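Local atomic coordinates of Low molecular weight protein-tyrosine-phosphatase ptpA (Staphylococcus aureus, PDB entry 3ROF), a protein that removes phosphate from phosphotyrosine in proteins and is probably secreted as an effector that counteracts host defences and supports survival inside macrophages. Residues N16-S20 against V123-Y127; H56-I62 against F132-Y136; V12-N16 against S43-S48. All coordinates share one frame; numbering follows the deposited sequence.

Interaction 1: N16-S20 against V123-Y127; sequences NICRS and VPDPY. With PO4 (phosphate ion), chain C.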
loop_
_atom_site.group_PDB
_atom_site.type_symbol
_atom_site.label_atom_id
_atom_site.label_comp_id
_atom_site.label_asym_id
_atom_site.label_seq_id
_atom_site.Cartn_x
_atom_site.Cartn_y
_atom_site.Cartn_z
ATOM N N ASN A 16 -4.724 8.164 1.707
ATOM C CA ASN A 16 -4.029 7.442 2.763
ATOM C C ASN A 16 -4.926 7.297 4.013
ATOM O O ASN A 16 -4.422 7.368 5.128
ATOM C CB ASN A 16 -2.669 8.058 3.123
ATOM C CG ASN A 16 -1.778 7.161 3.972
ATOM O OD1 ASN A 16 -1.024 7.670 4.805
ATOM N ND2 ASN A 16 -1.797 5.839 3.752
ATOM N N ILE A 17 -6.216 7.044 3.782
ATOM C CA ILE A 17 -7.141 6.717 4.847
ATOM C C ILE A 17 -7.883 5.412 4.620
ATOM O O ILE A 17 -8.275 4.793 5.612
ATOM C CB ILE A 17 -8.109 7.897 5.178
ATOM C CG1 ILE A 17 -8.836 8.411 3.922
ATOM C CG2 ILE A 17 -7.376 8.997 5.887
ATOM C CD1 ILE A 17 -10.033 9.265 4.243
ATOM N N CYS A 18 -8.084 4.988 3.373
ATOM C CA CYS A 18 -8.890 3.778 3.151
ATOM C C CYS A 18 -8.011 2.652 2.632
ATOM O O CYS A 18 -7.740 1.669 3.363
ATOM C CB CYS A 18 -10.046 4.025 2.189
ATOM S SG CYS A 18 -11.234 5.274 2.773
ATOM N N ARG A 19 -7.586 2.725 1.389
ATOM C CA ARG A 19 -6.955 1.572 0.722
ATOM C C ARG A 19 -5.546 1.271 1.176
ATOM O O ARG A 19 -5.234 0.151 1.580
ATOM C CB ARG A 19 -6.978 1.753 -0.798
ATOM C CG ARG A 19 -8.372 1.681 -1.384
ATOM C CD ARG A 19 -8.481 2.213 -2.816
ATOM N NE ARG A 19 -8.281 3.638 -2.824
ATOM C CZ ARG A 19 -8.138 4.376 -3.905
ATOM N NH1 ARG A 19 -8.244 3.804 -5.099
ATOM N NH2 ARG A 19 -7.903 5.683 -3.805
ATOM N N SER A 20 -4.648 2.252 1.092
ATOM C CA SER A 20 -3.268 1.946 1.422
ATOM C C SER A 20 -3.059 1.636 2.906
ATOM O O SER A 20 -2.218 0.800 3.195
ATOM C CB SER A 20 -2.289 2.995 0.891
ATOM O OG SER A 20 -2.460 4.287 1.459
ATOM N N VAL A 123 -8.132 -0.768 -7.872
ATOM C CA VAL A 123 -8.900 -0.931 -6.645
ATOM C C VAL A 123 -9.797 0.292 -6.498
ATOM O O VAL A 123 -9.290 1.411 -6.334
ATOM C CB VAL A 123 -7.984 -1.044 -5.426
ATOM C CG1 VAL A 123 -8.804 -1.174 -4.121
ATOM C CG2 VAL A 123 -6.989 -2.195 -5.601
ATOM N N PRO A 124 -11.126 0.109 -6.568
ATOM C CA PRO A 124 -12.019 1.274 -6.420
ATOM C C PRO A 124 -11.926 1.896 -5.050
ATOM O O PRO A 124 -11.666 1.225 -4.081
ATOM C CB PRO A 124 -13.427 0.703 -6.643
ATOM C CG PRO A 124 -13.193 -0.592 -7.375
ATOM C CD PRO A 124 -11.880 -1.126 -6.788
ATOM N N ASP A 125 -12.149 3.190 -4.979
ATOM C CA ASP A 125 -11.964 3.931 -3.745
ATOM C C ASP A 125 -13.185 3.813 -2.837
ATOM O O ASP A 125 -14.273 4.337 -3.163
ATOM C CB ASP A 125 -11.706 5.403 -4.079
ATOM C CG ASP A 125 -11.321 6.247 -2.877
ATOM O OD1 ASP A 125 -11.342 5.727 -1.742
ATOM O OD2 ASP A 125 -10.988 7.440 -3.105
ATOM N N PRO A 126 -13.060 3.123 -1.697
ATOM C CA PRO A 126 -14.219 2.927 -0.828
ATOM C C PRO A 126 -14.571 4.166 -0.028
ATOM O O PRO A 126 -15.632 4.160 0.615
ATOM C CB PRO A 126 -13.767 1.781 0.062
ATOM C CG PRO A 126 -12.282 2.052 0.249
ATOM C CD PRO A 126 -11.825 2.551 -1.111
ATOM N N TYR A 127 -13.810 5.240 -0.128
ATOM C CA TYR A 127 -14.258 6.528 0.397
ATOM C C TYR A 127 -15.641 6.841 -0.186
ATOM O O TYR A 127 -16.490 7.433 0.485
ATOM C CB TYR A 127 -13.270 7.608 -0.018
ATOM C CG TYR A 127 -13.612 8.990 0.439
ATOM C CD1 TYR A 127 -13.081 9.458 1.609
ATOM C CD2 TYR A 127 -14.370 9.855 -0.342
ATOM C CE1 TYR A 127 -13.313 10.751 2.045
ATOM C CE2 TYR A 127 -14.611 11.163 0.071
ATOM C CZ TYR A 127 -14.077 11.597 1.270
ATOM O OH TYR A 127 -14.301 12.892 1.695
HETATM P P PO4 C . -8.202 6.297 -0.124
HETATM O O1 PO4 C . -8.178 4.805 -0.325
HETATM O O2 PO4 C . -7.624 7.049 -1.302
HETATM O O3 PO4 C . -9.696 6.720 0.062
HETATM O O4 PO4 C . -7.545 6.694 1.177
#
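D125 lies over one face of the R19 guanidinium, and a bound phosphate meets its edge. N16-R19 is the second half of the C-X5-R phosphate-binding loop of low molecular weight tyrosine phosphatases, and V123-Y127 carries the aspartate that is probably the proton donor, as in relatives. The N-H groups of I17 and C18 hydrogen-bond phosphate O4, while R19 N and R19 NE share O1. R19 NH2 reaches O2 at 2.9 Å, nearly straight at 175°. The ion, probably from the crystallisation liquor, is placed consistently with a substrate phosphoryl group. The bend in the R19 chain (chi3 -69°) turns the guanidinium edge to the anion and leaves NH1 for V123 O, 2.9 Å away and close to the guanidinium plane; NH1 also pairs with D91.

In the stack, D125 CB stands over the guanidinium centre and CG nearest NH2, the carboxylate plane 9° from it; the long 3.6 Å pair of R19 NH2 with D125 OD2 acts through charge without an aimed N-H. OD2 is hydrogen-bonded to a polar side chain of a bound peptide.

Apolar contacts fill the flanks: P126 CG on C18 CB at 3.6 Å, and I17 CD1 at the edge of the Y127 ring. D125 N-caps helix 126-129: OD1 accepts from Y127 N, 3.0 Å away and well above the carboxylate plane, and lies 2.6 Å from phosphate O3.

Interaction 2: H56-I62 against F132-Y136; sequences HEGTQKI and FEGVY
Helix segments 57-62 and 132-136 pass 9.9 Å apart at a crossing angle of -57°, with G58 and F132 the pair with the closest CA atoms. This is a helix-helix packing in which an aromatic ring is laid on a glycine. G58 CA sits 3.5 Å from the centroid of the F132 ring and only 3° off its normal, a CH-pi contact over the middle of the face, and the bare backbone of G58 lets the ring come down this close. With CG beside its backbone N, the F132 side chain extends across to the start of helix 57-65.

T59 OG1 stands at the edge of that ring, 3.4 Å from F132 CE1, and is itself hydrogen-bonded to C18 O in the phosphate-binding loop. H56 meets the far end: F132 CZ lies over one face of the imidazole, offset toward the rim, with the two ring planes at 33°. P126 of helix 126-129 and C18 of the phosphate-binding loop also pack on F132.

One turn on, I62 straddles the start of helix 132-153. Its CG1 rests on F132 CB at 3.7 Å, CD1 lies by the backbone of E133, and CG2 touches Y136 CD1 at 3.4 Å. H56 N-caps its own helix: ND1 accepts G58 N at 2.9 Å, the donor lying in the imidazole plane.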
loop_
_atom_site.group_PDB
_atom_site.type_symbol
_atom_site.label_atom_id
_atom_site.label_comp_id
_atom_site.label_asym_id
_atom_site.label_seq_id
_atom_site.Cartn_x
_atom_site.Cartn_y
_atom_site.Cartn_z
ATOM N N HIS A 56 -9.747 5.574 7.888
ATOM C CA HIS A 56 -11.197 5.664 7.782
ATOM C C HIS A 56 -11.827 4.600 8.652
ATOM O O HIS A 56 -11.326 3.480 8.776
ATOM C CB HIS A 56 -11.574 5.489 6.327
ATOM C CG HIS A 56 -12.991 5.799 5.976
ATOM N ND1 HIS A 56 -14.063 5.016 6.327
ATOM C CD2 HIS A 56 -13.501 6.805 5.221
ATOM C CE1 HIS A 56 -15.170 5.531 5.831
ATOM N NE2 HIS A 56 -14.864 6.624 5.166
ATOM N N GLU A 57 -12.976 4.928 9.218
ATOM C CA GLU A 57 -13.767 3.978 9.985
ATOM C C GLU A 57 -13.922 2.652 9.276
ATOM O O GLU A 57 -13.826 1.598 9.925
ATOM C CB GLU A 57 -15.143 4.594 10.302
ATOM C CG GLU A 57 -16.149 3.641 10.847
ATOM C CD GLU A 57 -17.459 4.287 11.257
ATOM O OE1 GLU A 57 -17.453 5.440 11.745
ATOM O OE2 GLU A 57 -18.487 3.601 11.135
ATOM N N GLY A 58 -14.214 2.649 7.986
ATOM C CA GLY A 58 -14.417 1.377 7.287
ATOM C C GLY A 58 -13.189 0.486 7.274
ATOM O O GLY A 58 -13.313 -0.743 7.328
ATOM N N THR A 59 -11.998 1.098 7.164
ATOM C CA THR A 59 -10.755 0.333 7.198
ATOM C C THR A 59 -10.483 -0.144 8.614
ATOM O O THR A 59 -10.129 -1.303 8.823
ATOM C CB THR A 59 -9.600 1.136 6.622
ATOM O OG1 THR A 59 -9.820 1.192 5.208
ATOM C CG2 THR A 59 -8.263 0.512 6.945
ATOM N N GLN A 60 -10.689 0.706 9.623
ATOM C CA GLN A 60 -10.504 0.251 10.996
ATOM C C GLN A 60 -11.435 -0.921 11.303
ATOM O O GLN A 60 -11.018 -1.883 11.947
ATOM C CB GLN A 60 -10.781 1.392 11.979
ATOM C CG GLN A 60 -9.804 2.536 11.861
ATOM C CD GLN A 60 -9.882 3.509 13.013
ATOM O OE1 GLN A 60 -10.102 3.109 14.157
ATOM N NE2 GLN A 60 -9.734 4.801 12.711
ATOM N N LYS A 61 -12.688 -0.853 10.845
ATOM C CA LYS A 61 -13.616 -1.915 11.153
ATOM C C LYS A 61 -13.179 -3.242 10.529
ATOM O O LYS A 61 -13.280 -4.285 11.178
ATOM C CB LYS A 61 -15.024 -1.560 10.680
ATOM C CG LYS A 61 -15.706 -0.547 11.561
ATOM C CD LYS A 61 -17.074 -0.130 10.980
ATOM C CE LYS A 61 -17.854 0.740 11.943
ATOM N NZ LYS A 61 -19.218 0.986 11.390
ATOM N N ILE A 62 -12.740 -3.225 9.271
ATOM C CA ILE A 62 -12.290 -4.455 8.603
ATOM C C ILE A 62 -11.076 -5.006 9.293
ATOM O O ILE A 62 -10.997 -6.217 9.503
ATOM C CB ILE A 62 -11.822 -4.150 7.136
ATOM C CG1 ILE A 62 -13.008 -3.934 6.234
ATOM C CG2 ILE A 62 -10.919 -5.279 6.571
ATOM C CD1 ILE A 62 -13.731 -5.220 5.876
ATOM N N PHE A 132 -15.558 -1.676 1.707
ATOM C CA PHE A 132 -14.303 -2.013 2.345
ATOM C C PHE A 132 -14.025 -3.500 2.277
ATOM O O PHE A 132 -12.850 -3.891 2.181
ATOM C CB PHE A 132 -14.314 -1.472 3.784
ATOM C CG PHE A 132 -14.202 0.011 3.821
ATOM C CD1 PHE A 132 -12.970 0.634 3.875
ATOM C CD2 PHE A 132 -15.338 0.821 3.760
ATOM C CE1 PHE A 132 -12.866 2.015 3.876
ATOM C CE2 PHE A 132 -15.220 2.220 3.770
ATOM C CZ PHE A 132 -13.975 2.814 3.797
ATOM N N GLU A 133 -15.068 -4.331 2.310
ATOM C CA GLU A 133 -14.866 -5.771 2.173
ATOM C C GLU A 133 -14.269 -6.135 0.826
ATOM O O GLU A 133 -13.397 -7.009 0.730
ATOM C CB GLU A 133 -16.162 -6.533 2.430
ATOM C CG GLU A 133 -15.923 -8.021 2.475
ATOM C CD GLU A 133 -17.169 -8.793 2.842
ATOM O OE1 GLU A 133 -18.049 -8.188 3.503
ATOM O OE2 GLU A 133 -17.270 -9.988 2.466
ATOM N N GLY A 134 -14.715 -5.464 -0.227
ATOM C CA GLY A 134 -14.170 -5.719 -1.541
ATOM C C GLY A 134 -12.710 -5.369 -1.627
ATOM O O GLY A 134 -11.909 -6.059 -2.263
ATOM N N VAL A 135 -12.314 -4.271 -0.990
ATOM C CA VAL A 135 -10.908 -3.870 -0.950
ATOM C C VAL A 135 -10.078 -4.909 -0.206
ATOM O O VAL A 135 -8.996 -5.313 -0.651
ATOM C CB VAL A 135 -10.760 -2.459 -0.348
ATOM C CG1 VAL A 135 -9.285 -2.140 -0.142
ATOM C CG2 VAL A 135 -11.452 -1.417 -1.237
ATOM N N TYR A 136 -10.588 -5.340 0.943
ATOM C CA TYR A 136 -9.937 -6.398 1.721
ATOM C C TYR A 136 -9.711 -7.623 0.851
ATOM O O TYR A 136 -8.607 -8.175 0.815
ATOM C CB TYR A 136 -10.816 -6.721 2.933
ATOM C CG TYR A 136 -10.316 -7.848 3.795
ATOM C CD1 TYR A 136 -9.348 -7.640 4.758
ATOM C CD2 TYR A 136 -10.828 -9.115 3.641
ATOM C CE1 TYR A 136 -8.896 -8.686 5.561
ATOM C CE2 TYR A 136 -10.389 -10.176 4.414
ATOM C CZ TYR A 136 -9.439 -9.952 5.377
ATOM O OH TYR A 136 -9.027 -11.020 6.155
#

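Interaction 3: V12-N16 against S43-S48; sequences VCLGN and SRGTGS. With PO4 (phosphate ion), chain C; PO4 (phosphate ion), chain D.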
loop_
_atom_site.group_PDB
_atom_site.type_symbol
_atom_site.label_atom_id
_atom_site.label_comp_id
_atom_site.label_asym_id
_atom_site.label_seq_id
_atom_site.Cartn_x
_atom_site.Cartn_y
_atom_site.Cartn_z
ATOM N N VAL A 12 0.267 3.069 -1.906
ATOM C CA VAL A 12 -0.075 4.480 -2.166
ATOM C C VAL A 12 -1.453 4.572 -2.769
ATOM O O VAL A 12 -1.793 3.878 -3.743
ATOM C CB VAL A 12 0.929 5.163 -3.117
ATOM C CG1 VAL A 12 0.572 6.613 -3.313
ATOM C CG2 VAL A 12 2.351 5.046 -2.570
ATOM N N CYS A 13 -2.286 5.414 -2.164
ATOM C CA CYS A 13 -3.626 5.699 -2.643
ATOM C C CYS A 13 -3.786 7.216 -2.697
ATOM O O CYS A 13 -2.796 7.916 -2.800
ATOM C CB CYS A 13 -4.709 4.975 -1.790
ATOM S SG CYS A 13 -4.717 5.434 -0.040
ATOM N N LEU A 14 -5.028 7.717 -2.690
ATOM C CA LEU A 14 -5.237 9.170 -2.760
ATOM C C LEU A 14 -5.179 9.789 -1.374
ATOM O O LEU A 14 -4.393 10.705 -1.098
ATOM C CB LEU A 14 -6.573 9.467 -3.437
ATOM C CG LEU A 14 -6.919 10.962 -3.487
ATOM C CD1 LEU A 14 -5.903 11.755 -4.269
ATOM C CD2 LEU A 14 -8.305 11.174 -4.042
ATOM N N GLY A 15 -6.033 9.291 -0.481
ATOM C CA GLY A 15 -6.181 9.896 0.825
ATOM C C GLY A 15 -5.291 9.353 1.932
ATOM O O GLY A 15 -5.154 9.973 2.990
ATOM N N ASN A 16 -4.724 8.164 1.707
ATOM C CA ASN A 16 -4.029 7.442 2.763
ATOM C C ASN A 16 -4.926 7.297 4.013
ATOM O O ASN A 16 -4.422 7.368 5.128
ATOM C CB ASN A 16 -2.669 8.058 3.123
ATOM C CG ASN A 16 -1.778 7.161 3.972
ATOM O OD1 ASN A 16 -1.024 7.670 4.805
ATOM N ND2 ASN A 16 -1.797 5.839 3.752
ATOM N N SER A 43 2.881 3.509 4.005
ATOM C CA SER A 43 1.833 3.958 3.114
ATOM C C SER A 43 1.842 5.478 2.991
ATOM O O SER A 43 2.270 6.191 3.917
ATOM C CB SER A 43 0.465 3.457 3.571
ATOM O OG SER A 43 0.101 3.976 4.837
ATOM N N ARG A 44 1.327 5.943 1.847
ATOM C CA ARG A 44 1.229 7.353 1.554
ATOM C C ARG A 44 -0.049 7.589 0.771
ATOM O O ARG A 44 -0.567 6.684 0.105
ATOM C CB ARG A 44 2.411 7.816 0.694
ATOM C CG ARG A 44 3.794 7.725 1.290
ATOM C CD ARG A 44 3.955 8.670 2.453
ATOM N NE ARG A 44 5.346 8.785 2.918
ATOM C CZ ARG A 44 5.879 8.010 3.842
ATOM N NH1 ARG A 44 5.190 7.001 4.369
ATOM N NH2 ARG A 44 7.148 8.204 4.205
ATOM N N GLY A 45 -0.457 8.864 0.767
ATOM C CA GLY A 45 -1.559 9.325 -0.043
ATOM C C GLY A 45 -1.089 10.499 -0.895
ATOM O O GLY A 45 -0.480 11.415 -0.375
ATOM N N THR A 46 -1.333 10.438 -2.198
ATOM C CA THR A 46 -0.894 11.538 -3.045
ATOM C C THR A 46 -1.590 12.849 -2.704
ATOM O O THR A 46 -1.047 13.916 -2.961
ATOM C CB THR A 46 -1.108 11.233 -4.507
ATOM O OG1 THR A 46 -2.498 11.129 -4.787
ATOM C CG2 THR A 46 -0.411 9.954 -4.937
ATOM N N GLY A 47 -2.813 12.743 -2.187
ATOM C CA GLY A 47 -3.648 13.900 -1.926
ATOM C C GLY A 47 -4.095 14.063 -0.507
ATOM O O GLY A 47 -5.055 14.790 -0.272
ATOM N N SER A 48 -3.425 13.495 0.460
ATOM C CA SER A 48 -3.819 13.640 1.849
ATOM C C SER A 48 -3.730 15.093 2.268
ATOM O O SER A 48 -2.674 15.694 2.169
ATOM C CB SER A 48 -2.883 12.845 2.744
ATOM O OG SER A 48 -2.850 11.496 2.380
HETATM P P PO4 C . -8.202 6.297 -0.124
HETATM O O1 PO4 C . -8.178 4.805 -0.325
HETATM O O2 PO4 C . -7.624 7.049 -1.302
HETATM O O3 PO4 C . -9.696 6.720 0.062
HETATM O O4 PO4 C . -7.545 6.694 1.177
HETATM P P PO4 D . 7.387 6.331 7.546
HETATM O O1 PO4 D . 8.273 5.469 8.412
HETATM O O2 PO4 D . 8.226 7.388 6.898
HETATM O O3 PO4 D . 6.764 5.593 6.373
HETATM O O4 PO4 D . 6.315 7.041 8.337
#
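N16 reaches across to S43 from a backbone in the left-handed helical region, and its side chain is gripped at both polar ends. Having CG anti to the backbone N (chi1 -166°) aims the amide at strand 39-45, where ND2 bonds to S43 OG at 2.9 Å, close to the amide plane and with an N-H...O angle of 166°. OD1 takes the backbone N-H of E76, and these two bonds together fix the amide rotation; a further bond from ND2 to S20 OG is less certain. S43 OG is held in turn by E24. The CB of N16 comes within 3.3 Å of G45 N. With no side chain, G45 leaves room for N16 N, L14 O and S48 OG.

The two backbones are joined by parallel strand pairing. C13 N donates to R44 O, and T46 N returns a bond to C13 O at 3.0 Å, so both bonds belong to C13 opposite G45. Past the strand ends, in the loops, G47 N bonds to L14 O at 2.8 Å, in the carbonyl plane on a lone pair. These are neighbouring strands of a beta-alpha-beta crossover, strand 7-13, helix 19-33 and strand 39-45, and the loop leaving the first strand is the phosphate-binding loop, with C13 probably the nucleophile, as in its family.

G15 N hydrogen-bonds phosphate O2 at 2.9 Å, nearly straight, and L14 N does so weakly, while C13 SG lies 3.3 Å from O4. Among the side chains, V12 CG1 meets T46 CG2 at 3.8 Å, and L14 CD1 leans on T46 OG1. R44, on the same sheet face as V12, holds a second phosphate away from the active site: NH1 donates to its O3 at 2.9 Å, and D82 pairs with R44 NE.

In the fold
From the N terminus, strand 7-13 runs straight into the phosphate-binding loop and helix 19-33. Strand 39-45 then returns beside strand 7-13, and interaction 3 closes this first loop. Interaction 1 starts from the same loop, sharing N16, but waits about a hundred residues for 123-127, so the rest of the sheet lies inside its span. Interaction 2 opens at 56-62, within that span, and closes after it at 132-136; the two therefore cross, while interactions 2 and 3 follow in series. Interactions 1 and 2 touch through C18 and T59, tying the phosphate-binding loop to helix 57-65 and to helices 126-129 and 132-153, while interaction 3 fastens it to the outermost strand 39-45.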